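Local coordinates for protein cycloalternan-forming enzyme (Listeria monocytogenes serovar 1/2a, PDB 5F7U) that belongs to glycoside hydrolase family 31, combining a TIM barrel with beta-rich domains on both sides of it in the sequence, at residues A[147-152]-A[201-206]; A[161-166]-A[225-230]; A[616-621]-A[738-743]; A[706-711]-A[717-722]. The protein carries 1 engineered substitution. All coordinates share one frame; numbering follows the deposited sequence.

Interaction 1 (A[147-152]-A[201-206]); sequences PKLYLS and SPYRME
Leu149 and Leu151 face Tyr203 and Met205 from two strand segments that run in broadly the same direction, their backbones too far apart for hydrogen bonding (Leu149 CA to Tyr203 CA is 10.7 Å), so side chains alone bridge the gap. The case illustrates how apolar residues at alternate positions of two strands can be paired off. Leu149 crosses Tyr203 at about a right angle, and its CD2 methyl comes obliquely upon the phenol end of the ring, 3.5 Å from Tyr203 OH. One step further on, Leu151 and Met205 slide past each other in opposite directions; CD2 of Leu151 meets CE of Met205 at 3.8 Å. The thioether chain runs straight out from the strand, CG anti to the backbone N (chi1 -179°), and bends only at its last torsion. Glu218 bonds Tyr203 OH through one carboxylate oxygen and Met205 N through the other; that same N lies 4.1 Å above one face of the Tyr203 ring, toward its rim. Arg204 and Glu206, alternating with the apolar pair, form a salt bridge of their own, Arg204 NH1 to Glu206 OE2 at 2.8 Å, which uses the anti lone pair of the carboxylate. In the galactose mutarotase-like domain, strand 148-153 pairs with strands 134-140 and 158-164, strand 203-209 with 194-200 and 214-229; Met138, Met161 and Ile198 from these neighbours pack around the contact.

Interaction 2 (A[161-166]-A[225-230]); sequences MELSPT and LGWLTD
Pro165 lies across one face of the Trp227 indole, the two side chains sliding past each other in opposite directions. Its CB sits 3.6 Å from the centroid of the five-membered ring and only 3° off the ring normal, a CH-pi contact of almost vertical geometry, while Pro165 CG comes within 3.7 Å of Trp227 CG. Leu163 is set differently against the same indole: it crosses at about a right angle, and its CD2 approaches Trp227 CE3 obliquely at 3.9 Å. That methyl serves a second partner as well, since Leu163 and Leu225 reach toward each other tip to tip, CD2 to CD1 at 3.9 Å. The pattern is that of facing strands in the beta-rich galactose mutarotase-like domain, where residues two apart on strand 158-164 and its exit match residues two apart on strand 214-229, with no hydrogen bond between the segments. Placing CG of Trp227 between the backbone N and the carbonyl carbon (chi1 52°) brings the indole under the proline, and the bond from Trp227 NE1 to Glu119 OE1, on strand 106-129, satisfies the buried N-H and restrains rotation of the ring. Phe145 adds a second aromatic neighbour, its ring meeting the indole with the planes at about 20°. Beyond the indole, Pro165 also touches Ile235 and Tyr238 of strand 235-243, and Leu225 packs on Leu333 of strand 333-338.

Interaction 3 (A[616-621]-A[738-743]); sequences AGLSAS and EQYMFG
Leu618 CD2 lies oblique to the Tyr740 ring, and the two side chains cross at about a right angle. The closest approach is made at the root of the tyrosine, where Leu618 CD2 lies 3.7 Å from Tyr740 CB. The other methyl of the leucine points to the backbone, CD1 standing 4.2 Å from Gln739 O, so the two methyls meet successive residues, Gln739 and Tyr740. Leu618 owes this reach to an extended chain: CG is anti to the carbonyl carbon (chi1 -65°), and the branch beyond it continues outward from the helix. Around the tyrosine, Met720, Val748 and Pro750 supply further apolar contacts, and Tyr740 OH bonds Phe654 O, which fixes the far end of the phenol and satisfies its polar atom. The side chain of Gln739 leaves the backbone away from the helix, and its NE2 bonds Tyr762 O. Met720 touches both Leu618 and Tyr740 and so fills in beside the small direct interface, while Ser621 on the next turn of the helix bonds Met720 O through OG. The helix is regular here, with Ala620 N to Ala616 O at 3.0 Å. Helix 607-622 follows barrel strand 597-599 and precedes 628-631, and strand 740-742 belongs to the antiparallel sheet beyond the barrel: the arrangement is that of a TIM-barrel helix packed against the beta-rich C-terminal domain of a family 31 glycoside hydrolase.

Interaction 4 (A[706-711]-A[717-722]); sequences YTAAKD and KSMMRQ
Met719 packs against Ala708 and Ala709 where helix 702-715 gives way to the first strand of the C-terminal beta domain, a short helix-to-strand connection at the edge of the family 31 TIM barrel. CG of Met719 lies 3.9 Å from Ala708 O, and the chain then bends at its last torsion (chi3 79°), with SD 3.8 Å from Ala709 CA. Between the backbones a single water donates to Ala708 O at 2.8 Å and to Lys717 O at 2.9 Å, joining two carbonyls that could not bond each other; Thr712 OG1 is a further partner of Lys717 O. The carboxylate of Asp711 rests on the aliphatic part of Lys717, OD2 to Lys717 CB at 3.7 Å. The charged ends have other partners: Lys717 NZ forms a salt bridge with Asp744, while Asp711 OD1 bonds Asn715 ND2. One layer further out, Arg721 pairs with Asp726 through NH1 and donates from NH2 to Ser718 O at 2.9 Å, close to its guanidinium plane. Over the centre of one face of that guanidinium, 3.5 Å above the plane, sits Lys717 CE.

How the interactions relate
From the N terminus, interactions 1 and 2 come first and cross, their four segments alternating along the chain: 147-152 and 161-166 lie on successive strands, as do 201-206 and 225-230. Each closes a helix-free loop of roughly fifty to sixty residues, and backbone bonds between the first two segments knit both contacts into the mutarotase-like domain. Far along the chain, and more than 20 Å away at the nearest atoms, interaction 3 closes a much longer, helix-rich loop from the barrel to the C-terminal domain. Interaction 4, a short helix-to-strand connection, is nested inside that loop, and its strand 720-721 pairs with strand 740-742 of interaction 3, Gly743 N bonding Met719 O.

Interaction 1 (A[147-152]-A[201-206])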
loop_
_atom_site.group_PDB
_atom_site.type_symbol
_atom_site.label_atom_id
_atom_site.label_comp_id
_atom_site.label_asym_id
_atom_site.label_seq_id
_atom_site.Cartn_x
_atom_site.Cartn_y
_atom_site.Cartn_z
ATOM N N PRO A 147 29.741 19.452 18.038
ATOM C CA PRO A 147 28.775 19.027 17.001
ATOM C C PRO A 147 28.526 20.030 15.884
ATOM O O PRO A 147 28.654 21.244 16.080
ATOM C CB PRO A 147 27.484 18.752 17.762
ATOM C CG PRO A 147 27.676 19.258 19.138
ATOM C CD PRO A 147 29.117 19.536 19.377
ATOM N N LYS A 148 28.207 19.490 14.716
ATOM C CA LYS A 148 27.801 20.304 13.572
ATOM C C LYS A 148 26.547 19.709 13.001
ATOM O O LYS A 148 26.491 18.496 12.777
ATOM C CB LYS A 148 28.874 20.288 12.489
ATOM C CG LYS A 148 30.141 21.047 12.873
ATOM C CD LYS A 148 31.192 20.793 11.808
ATOM C CE LYS A 148 32.565 21.316 12.214
ATOM N NZ LYS A 148 32.687 22.747 11.821
ATOM N N LEU A 149 25.543 20.561 12.785
ATOM C CA LEU A 149 24.326 20.168 12.085
ATOM C C LEU A 149 24.326 20.828 10.707
ATOM O O LEU A 149 24.394 22.050 10.608
ATOM C CB LEU A 149 23.091 20.590 12.861
ATOM C CG LEU A 149 21.739 20.255 12.210
ATOM C CD1 LEU A 149 21.537 18.744 12.031
ATOM C CD2 LEU A 149 20.622 20.822 13.074
ATOM N N TYR A 150 24.207 20.011 9.670
ATOM C CA TYR A 150 24.221 20.505 8.298
ATOM C C TYR A 150 22.829 20.513 7.721
ATOM O O TYR A 150 22.114 19.519 7.820
ATOM C CB TYR A 150 25.070 19.591 7.429
ATOM C CG TYR A 150 26.496 19.557 7.848
ATOM C CD1 TYR A 150 27.395 20.519 7.385
ATOM C CD2 TYR A 150 26.962 18.546 8.682
ATOM C CE1 TYR A 150 28.727 20.476 7.769
ATOM C CE2 TYR A 150 28.295 18.498 9.067
ATOM C CZ TYR A 150 29.158 19.466 8.618
ATOM O OH TYR A 150 30.478 19.412 8.976
ATOM N N LEU A 151 22.477 21.625 7.080
ATOM C CA LEU A 151 21.178 21.768 6.430
ATOM C C LEU A 151 21.416 21.902 4.941
ATOM O O LEU A 151 22.283 22.658 4.517
ATOM C CB LEU A 151 20.443 23.017 6.929
ATOM C CG LEU A 151 20.353 23.299 8.429
ATOM C CD1 LEU A 151 19.596 24.591 8.687
ATOM C CD2 LEU A 151 19.681 22.152 9.166
ATOM N N SER A 152 20.626 21.168 4.160
ATOM C CA SER A 152 20.646 21.295 2.717
ATOM C C SER A 152 19.241 21.073 2.182
ATOM O O SER A 152 18.366 20.549 2.887
ATOM C CB SER A 152 21.640 20.308 2.078
ATOM O OG SER A 152 21.316 18.960 2.400
ATOM N N SER A 201 19.638 29.773 21.086
ATOM C CA SER A 201 19.962 29.534 22.483
ATOM C C SER A 201 18.696 29.423 23.342
ATOM O O SER A 201 18.149 30.447 23.745
ATOM C CB SER A 201 20.902 30.633 23.001
ATOM O OG SER A 201 21.268 30.384 24.352
ATOM N N PRO A 202 18.224 28.206 23.630
ATOM C CA PRO A 202 18.794 26.952 23.117
ATOM C C PRO A 202 18.388 26.683 21.666
ATOM O O PRO A 202 17.395 27.264 21.173
ATOM C CB PRO A 202 18.194 25.894 24.049
ATOM C CG PRO A 202 16.910 26.487 24.499
ATOM C CD PRO A 202 17.175 27.958 24.639
ATOM N N TYR A 203 19.174 25.848 20.981
ATOM C CA TYR A 203 18.870 25.434 19.617
ATOM C C TYR A 203 17.459 24.844 19.560
ATOM O O TYR A 203 17.127 23.988 20.360
ATOM C CB TYR A 203 19.894 24.414 19.095
ATOM C CG TYR A 203 19.343 23.603 17.947
ATOM C CD1 TYR A 203 19.234 24.164 16.664
ATOM C CD2 TYR A 203 18.862 22.297 18.155
ATOM C CE1 TYR A 203 18.681 23.429 15.614
ATOM C CE2 TYR A 203 18.308 21.553 17.101
ATOM C CZ TYR A 203 18.215 22.133 15.841
ATOM O OH TYR A 203 17.656 21.431 14.799
ATOM N N ARG A 204 16.641 25.330 18.629
ATOM C CA ARG A 204 15.320 24.746 18.371
ATOM C C ARG A 204 14.867 25.134 16.981
ATOM O O ARG A 204 14.831 26.334 16.639
ATOM C CB ARG A 204 14.290 25.221 19.416
ATOM C CG ARG A 204 12.949 24.530 19.270
ATOM C CD ARG A 204 11.970 24.961 20.355
ATOM N NE ARG A 204 10.669 24.401 19.986
ATOM C CZ ARG A 204 9.712 25.071 19.353
ATOM N NH1 ARG A 204 9.860 26.372 19.079
ATOM N NH2 ARG A 204 8.584 24.440 19.039
ATOM N N MET A 205 14.511 24.120 16.188
ATOM C CA MET A 205 14.065 24.319 14.810
ATOM C C MET A 205 12.542 24.248 14.687
ATOM O O MET A 205 11.919 23.344 15.242
ATOM C CB MET A 205 14.670 23.238 13.909
ATOM C CG MET A 205 14.279 23.368 12.445
ATOM S SD MET A 205 14.891 22.026 11.425
ATOM C CE MET A 205 16.654 22.339 11.436
ATOM N N GLU A 206 11.978 25.201 13.950
ATOM C CA GLU A 206 10.605 25.115 13.450
ATOM C C GLU A 206 10.629 25.104 11.939
ATOM O O GLU A 206 11.293 25.944 11.320
ATOM C CB GLU A 206 9.773 26.323 13.892
ATOM C CG GLU A 206 9.590 26.463 15.392
ATOM C CD GLU A 206 8.799 27.701 15.812
ATOM O OE1 GLU A 206 8.416 28.544 14.967
ATOM O OE2 GLU A 206 8.595 27.855 17.028
#

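Interaction 2 (A[161-166]-A[225-230])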
loop_
_atom_site.group_PDB
_atom_site.type_symbol
_atom_site.label_atom_id
_atom_site.label_comp_id
_atom_site.label_asym_id
_atom_site.label_seq_id
_atom_site.Cartn_x
_atom_site.Cartn_y
_atom_site.Cartn_z
ATOM N N MET A 161 18.527 17.244 7.046
ATOM C CA MET A 161 19.371 17.508 8.214
ATOM C C MET A 161 20.396 16.414 8.393
ATOM O O MET A 161 20.033 15.252 8.392
ATOM C CB MET A 161 18.514 17.500 9.478
ATOM C CG MET A 161 18.164 18.862 9.986
ATOM S SD MET A 161 16.965 19.605 8.904
ATOM C CE MET A 161 15.517 18.681 9.462
ATOM N N GLU A 162 21.662 16.799 8.590
ATOM C CA GLU A 162 22.715 15.816 8.786
ATOM C C GLU A 162 23.512 16.243 10.000
ATOM O O GLU A 162 24.096 17.343 10.027
ATOM C CB GLU A 162 23.605 15.690 7.550
ATOM C CG GLU A 162 22.900 15.043 6.361
ATOM C CD GLU A 162 23.741 15.129 5.109
ATOM O OE1 GLU A 162 23.749 16.189 4.439
ATOM O OE2 GLU A 162 24.418 14.134 4.823
ATOM N N LEU A 163 23.473 15.408 11.036
ATOM C CA LEU A 163 24.144 15.762 12.291
ATOM C C LEU A 163 25.410 14.924 12.436
ATOM O O LEU A 163 25.351 13.683 12.360
ATOM C CB LEU A 163 23.208 15.513 13.484
ATOM C CG LEU A 163 23.869 15.715 14.858
ATOM C CD1 LEU A 163 24.088 17.206 15.178
ATOM C CD2 LEU A 163 23.030 15.018 15.925
ATOM N N SER A 164 26.530 15.617 12.668
ATOM C CA SER A 164 27.821 15.006 13.021
ATOM C C SER A 164 28.140 15.385 14.479
ATOM O O SER A 164 28.603 16.507 14.726
ATOM C CB SER A 164 28.925 15.577 12.095
ATOM O OG SER A 164 30.212 15.073 12.442
ATOM N N PRO A 165 27.904 14.469 15.442
ATOM C CA PRO A 165 28.189 14.787 16.857
ATOM C C PRO A 165 29.622 15.267 17.119
ATOM O O PRO A 165 29.809 16.198 17.894
ATOM C CB PRO A 165 27.929 13.457 17.554
ATOM C CG PRO A 165 26.752 12.919 16.774
ATOM C CD PRO A 165 27.167 13.188 15.332
ATOM N N THR A 166 30.606 14.644 16.470
ATOM C CA THR A 166 32.020 15.050 16.635
ATOM C C THR A 166 32.419 16.254 15.778
ATOM O O THR A 166 33.469 16.865 16.025
ATOM C CB THR A 166 33.002 13.908 16.313
ATOM O OG1 THR A 166 32.945 13.606 14.906
ATOM C CG2 THR A 166 32.680 12.653 17.145
ATOM N N LEU A 225 17.695 17.187 20.346
ATOM C CA LEU A 225 18.493 16.440 19.396
ATOM C C LEU A 225 19.759 15.920 20.060
ATOM O O LEU A 225 20.561 16.700 20.575
ATOM C CB LEU A 225 18.850 17.373 18.226
ATOM C CG LEU A 225 19.741 16.912 17.077
ATOM C CD1 LEU A 225 19.175 15.669 16.391
ATOM C CD2 LEU A 225 19.868 18.073 16.112
ATOM N N GLY A 226 19.930 14.601 20.036
ATOM C CA GLY A 226 20.986 13.982 20.835
ATOM C C GLY A 226 21.543 12.681 20.307
ATOM O O GLY A 226 21.020 12.111 19.344
ATOM N N TRP A 227 22.607 12.220 20.952
ATOM C CA TRP A 227 23.314 10.998 20.563
ATOM C C TRP A 227 23.774 10.322 21.860
ATOM O O TRP A 227 24.026 10.993 22.888
ATOM C CB TRP A 227 24.508 11.301 19.639
ATOM C CG TRP A 227 25.434 12.341 20.205
ATOM C CD1 TRP A 227 26.582 12.121 20.917
ATOM C CD2 TRP A 227 25.246 13.756 20.167
ATOM N NE1 TRP A 227 27.134 13.322 21.301
ATOM C CE2 TRP A 227 26.334 14.341 20.856
ATOM C CE3 TRP A 227 24.270 14.598 19.598
ATOM C CZ2 TRP A 227 26.475 15.738 21.003
ATOM C CZ3 TRP A 227 24.404 15.981 19.748
ATOM C CH2 TRP A 227 25.501 16.538 20.451
ATOM N N LEU A 228 23.884 8.999 21.797
ATOM C CA LEU A 228 24.200 8.158 22.950
ATOM C C LEU A 228 25.635 7.661 22.792
ATOM O O LEU A 228 25.944 6.970 21.834
ATOM C CB LEU A 228 23.197 6.992 22.992
ATOM C CG LEU A 228 23.354 5.976 24.111
ATOM C CD1 LEU A 228 23.124 6.627 25.466
ATOM C CD2 LEU A 228 22.356 4.843 23.888
ATOM N N THR A 229 26.527 8.051 23.708
ATOM C CA THR A 229 27.955 7.892 23.489
ATOM C C THR A 229 28.691 7.622 24.800
ATOM O O THR A 229 28.218 8.017 25.875
ATOM C CB THR A 229 28.568 9.144 22.779
ATOM O OG1 THR A 229 29.946 8.912 22.491
ATOM C CG2 THR A 229 28.482 10.405 23.645
ATOM N N ASP A 230 29.820 6.934 24.704
ATOM C CA ASP A 230 30.730 6.844 25.842
ATOM C C ASP A 230 31.694 8.038 25.873
ATOM O O ASP A 230 32.484 8.168 26.814
ATOM C CB ASP A 230 31.478 5.501 25.866
ATOM C CG ASP A 230 32.522 5.381 24.758
ATOM O OD1 ASP A 230 32.373 6.013 23.690
ATOM O OD2 ASP A 230 33.488 4.643 24.962
#

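Interaction 3 (A[616-621]-A[738-743])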
loop_
_atom_site.group_PDB
_atom_site.type_symbol
_atom_site.label_atom_id
_atom_site.label_comp_id
_atom_site.label_asym_id
_atom_site.label_seq_id
_atom_site.Cartn_x
_atom_site.Cartn_y
_atom_site.Cartn_z
ATOM N N ALA A 616 -3.120 -2.624 6.104
ATOM C CA ALA A 616 -1.796 -2.898 5.553
ATOM C C ALA A 616 -1.632 -2.254 4.170
ATOM O O ALA A 616 -0.602 -1.647 3.898
ATOM C CB ALA A 616 -1.560 -4.405 5.471
ATOM N N GLY A 617 -2.654 -2.368 3.308
ATOM C CA GLY A 617 -2.589 -1.745 1.970
ATOM C C GLY A 617 -2.578 -0.225 2.022
ATOM O O GLY A 617 -1.843 0.424 1.265
ATOM N N LEU A 618 -3.363 0.341 2.931
ATOM C CA LEU A 618 -3.458 1.793 3.031
ATOM C C LEU A 618 -2.189 2.421 3.618
ATOM O O LEU A 618 -1.739 3.470 3.161
ATOM C CB LEU A 618 -4.698 2.216 3.849
ATOM C CG LEU A 618 -6.042 1.842 3.201
ATOM C CD1 LEU A 618 -7.218 2.186 4.125
ATOM C CD2 LEU A 618 -6.224 2.463 1.800
ATOM N N SER A 619 -1.621 1.787 4.635
ATOM C CA SER A 619 -0.347 2.262 5.180
ATOM C C SER A 619 0.811 2.067 4.165
ATOM O O SER A 619 1.650 2.970 3.990
ATOM C CB SER A 619 -0.058 1.557 6.515
ATOM O OG SER A 619 -0.147 0.164 6.362
ATOM N N ALA A 620 0.846 0.913 3.490
ATOM C CA ALA A 620 1.876 0.667 2.469
ATOM C C ALA A 620 1.811 1.725 1.365
ATOM O O ALA A 620 2.846 2.234 0.930
ATOM C CB ALA A 620 1.765 -0.737 1.892
ATOM N N SER A 621 0.587 2.074 0.961
ATOM C CA SER A 621 0.357 3.113 -0.040
ATOM C C SER A 621 1.002 4.448 0.315
ATOM O O SER A 621 1.718 5.059 -0.509
ATOM C CB SER A 621 -1.153 3.297 -0.203
ATOM O OG SER A 621 -1.419 4.480 -0.923
ATOM N N GLU A 738 -11.980 1.998 6.280
ATOM C CA GLU A 738 -12.897 1.081 5.612
ATOM C C GLU A 738 -13.437 1.661 4.308
ATOM O O GLU A 738 -14.477 1.231 3.785
ATOM C CB GLU A 738 -14.031 0.631 6.554
ATOM C CG GLU A 738 -13.535 0.052 7.874
ATOM C CD GLU A 738 -14.632 -0.542 8.756
ATOM O OE1 GLU A 738 -15.827 -0.508 8.386
ATOM O OE2 GLU A 738 -14.275 -1.103 9.827
ATOM N N GLN A 739 -12.699 2.625 3.770
ATOM C CA GLN A 739 -12.943 3.151 2.424
ATOM C C GLN A 739 -11.635 3.744 1.937
ATOM O O GLN A 739 -10.714 3.968 2.738
ATOM C CB GLN A 739 -14.039 4.219 2.420
ATOM C CG GLN A 739 -13.677 5.498 3.185
ATOM C CD GLN A 739 -14.834 6.482 3.196
ATOM O OE1 GLN A 739 -15.826 6.270 3.877
ATOM N NE2 GLN A 739 -14.698 7.563 2.441
ATOM N N TYR A 740 -11.562 4.039 0.644
ATOM C CA TYR A 740 -10.333 4.592 0.083
ATOM C C TYR A 740 -10.565 5.140 -1.298
ATOM O O TYR A 740 -11.618 4.892 -1.915
ATOM C CB TYR A 740 -9.244 3.505 0.016
ATOM C CG TYR A 740 -9.646 2.226 -0.673
ATOM C CD1 TYR A 740 -9.541 2.076 -2.074
ATOM C CD2 TYR A 740 -10.120 1.129 0.080
ATOM C CE1 TYR A 740 -9.896 0.869 -2.699
ATOM C CE2 TYR A 740 -10.472 -0.076 -0.541
ATOM C CZ TYR A 740 -10.355 -0.194 -1.923
ATOM O OH TYR A 740 -10.696 -1.398 -2.532
ATOM N N MET A 741 -9.586 5.888 -1.795
ATOM C CA MET A 741 -9.618 6.339 -3.187
ATOM C C MET A 741 -8.866 5.326 -4.030
ATOM O O MET A 741 -7.848 4.768 -3.589
ATOM C CB MET A 741 -8.962 7.713 -3.354
ATOM C CG MET A 741 -9.665 8.859 -2.625
ATOM S SD MET A 741 -11.378 9.114 -3.132
ATOM C CE MET A 741 -11.216 9.552 -4.866
ATOM N N PHE A 742 -9.361 5.091 -5.239
ATOM C CA PHE A 742 -8.750 4.125 -6.149
ATOM C C PHE A 742 -8.558 4.821 -7.483
ATOM O O PHE A 742 -9.537 5.272 -8.092
ATOM C CB PHE A 742 -9.653 2.885 -6.271
ATOM C CG PHE A 742 -9.052 1.753 -7.052
ATOM C CD1 PHE A 742 -7.794 1.239 -6.727
ATOM C CD2 PHE A 742 -9.775 1.171 -8.094
ATOM C CE1 PHE A 742 -7.249 0.183 -7.448
ATOM C CE2 PHE A 742 -9.237 0.099 -8.808
ATOM C CZ PHE A 742 -7.985 -0.396 -8.481
ATOM N N GLY A 743 -7.296 4.950 -7.914
ATOM C CA GLY A 743 -6.943 5.913 -8.995
ATOM C C GLY A 743 -7.273 7.331 -8.525
ATOM O O GLY A 743 -7.407 7.558 -7.326
#

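Interaction 4 (A[706-711]-A[717-722])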
loop_
_atom_site.group_PDB
_atom_site.type_symbol
_atom_site.label_atom_id
_atom_site.label_comp_id
_atom_site.label_asym_id
_atom_site.label_seq_id
_atom_site.Cartn_x
_atom_site.Cartn_y
_atom_site.Cartn_z
ATOM N N TYR A 706 -4.644 0.751 -15.207
ATOM C CA TYR A 706 -3.271 0.730 -15.688
ATOM C C TYR A 706 -2.718 2.135 -15.870
ATOM O O TYR A 706 -1.528 2.370 -15.650
ATOM C CB TYR A 706 -3.139 -0.106 -16.963
ATOM C CG TYR A 706 -1.709 -0.495 -17.274
ATOM C CD1 TYR A 706 -0.882 -1.086 -16.288
ATOM C CD2 TYR A 706 -1.160 -0.257 -18.534
ATOM C CE1 TYR A 706 0.426 -1.434 -16.560
ATOM C CE2 TYR A 706 0.155 -0.623 -18.827
ATOM C CZ TYR A 706 0.945 -1.199 -17.840
ATOM O OH TYR A 706 2.248 -1.538 -18.140
ATOM N N THR A 707 -3.581 3.086 -16.251
ATOM C CA THR A 707 -3.135 4.482 -16.270
ATOM C C THR A 707 -2.744 4.918 -14.857
ATOM O O THR A 707 -1.751 5.634 -14.681
ATOM C CB THR A 707 -4.203 5.419 -16.873
ATOM O OG1 THR A 707 -4.459 5.014 -18.217
ATOM C CG2 THR A 707 -3.728 6.887 -16.910
ATOM N N ALA A 708 -3.517 4.490 -13.860
ATOM C CA ALA A 708 -3.157 4.810 -12.465
ATOM C C ALA A 708 -1.825 4.168 -12.071
ATOM O O ALA A 708 -1.031 4.783 -11.358
ATOM C CB ALA A 708 -4.260 4.402 -11.494
ATOM N N ALA A 709 -1.568 2.959 -12.561
ATOM C CA ALA A 709 -0.285 2.292 -12.295
ATOM C C ALA A 709 0.892 3.116 -12.856
ATOM O O ALA A 709 1.922 3.286 -12.192
ATOM C CB ALA A 709 -0.285 0.883 -12.873
ATOM N N LYS A 710 0.713 3.673 -14.046
ATOM C CA LYS A 710 1.734 4.525 -14.646
ATOM C C LYS A 710 1.904 5.816 -13.855
ATOM O O LYS A 710 3.028 6.288 -13.703
ATOM C CB LYS A 710 1.378 4.823 -16.118
ATOM C CG LYS A 710 2.264 5.839 -16.832
ATOM C CD LYS A 710 3.602 5.264 -17.241
ATOM C CE LYS A 710 4.115 5.858 -18.552
ATOM N NZ LYS A 710 3.956 7.340 -18.656
ATOM N N ASP A 711 0.795 6.365 -13.352
ATOM C CA ASP A 711 0.850 7.585 -12.534
ATOM C C ASP A 711 1.620 7.360 -11.230
ATOM O O ASP A 711 2.293 8.266 -10.731
ATOM C CB ASP A 711 -0.536 8.137 -12.231
ATOM C CG ASP A 711 -0.507 9.640 -11.910
ATOM O OD1 ASP A 711 0.243 10.390 -12.577
ATOM O OD2 ASP A 711 -1.254 10.070 -11.013
ATOM N N LYS A 717 1.974 8.891 -7.111
ATOM C CA LYS A 717 0.621 8.791 -6.578
ATOM C C LYS A 717 0.218 7.321 -6.488
ATOM O O LYS A 717 0.062 6.654 -7.505
ATOM C CB LYS A 717 -0.369 9.538 -7.452
ATOM C CG LYS A 717 -1.743 9.683 -6.821
ATOM C CD LYS A 717 -2.366 10.947 -7.356
ATOM C CE LYS A 717 -3.788 11.054 -6.914
ATOM N NZ LYS A 717 -4.362 12.126 -7.769
ATOM N N SER A 718 0.054 6.816 -5.267
ATOM C CA SER A 718 -0.327 5.411 -5.104
ATOM C C SER A 718 -1.711 5.143 -5.667
ATOM O O SER A 718 -2.547 6.044 -5.730
ATOM C CB SER A 718 -0.261 5.014 -3.626
ATOM O OG SER A 718 1.098 5.086 -3.200
ATOM N N MET A 719 -1.945 3.893 -6.074
ATOM C CA MET A 719 -3.213 3.508 -6.701
ATOM C C MET A 719 -4.391 3.511 -5.730
ATOM O O MET A 719 -5.495 3.948 -6.078
ATOM C CB MET A 719 -3.077 2.139 -7.355
ATOM C CG MET A 719 -2.234 2.208 -8.622
ATOM S SD MET A 719 -1.752 0.576 -9.180
ATOM C CE MET A 719 -3.257 0.053 -9.979
ATOM N N MET A 720 -4.145 3.028 -4.512
ATOM C CA MET A 720 -5.193 2.946 -3.507
ATOM C C MET A 720 -4.755 3.805 -2.346
ATOM O O MET A 720 -3.667 3.577 -1.830
ATOM C CB MET A 720 -5.337 1.488 -3.058
ATOM C CG MET A 720 -6.359 1.296 -1.957
ATOM S SD MET A 720 -6.563 -0.424 -1.426
ATOM C CE MET A 720 -4.879 -0.761 -0.947
ATOM N N ARG A 721 -5.565 4.792 -1.940
ATOM C CA ARG A 721 -5.111 5.765 -0.931
ATOM C C ARG A 721 -6.126 5.989 0.184
ATOM O O ARG A 721 -7.322 6.095 -0.060
ATOM C CB ARG A 721 -4.793 7.132 -1.591
ATOM C CG ARG A 721 -3.721 7.075 -2.671
ATOM C CD ARG A 721 -3.434 8.410 -3.377
ATOM N NE ARG A 721 -4.656 9.068 -3.873
ATOM C CZ ARG A 721 -5.423 8.611 -4.865
ATOM N NH1 ARG A 721 -6.527 9.281 -5.222
ATOM N NH2 ARG A 721 -5.087 7.495 -5.521
ATOM N N GLN A 722 -5.609 6.124 1.400
ATOM C CA GLN A 722 -6.423 6.454 2.574
ATOM C C GLN A 722 -6.960 7.883 2.324
ATOM O O GLN A 722 -6.282 8.708 1.658
ATOM C CB GLN A 722 -5.506 6.388 3.802
ATOM C CG GLN A 722 -6.205 6.331 5.167
ATOM C CD GLN A 722 -6.648 7.718 5.631
ATOM O OE1 GLN A 722 -6.012 8.710 5.310
ATOM N NE2 GLN A 722 -7.752 7.788 6.371
HETATM O O HOH W 1 -2.234 5.961 -9.111
#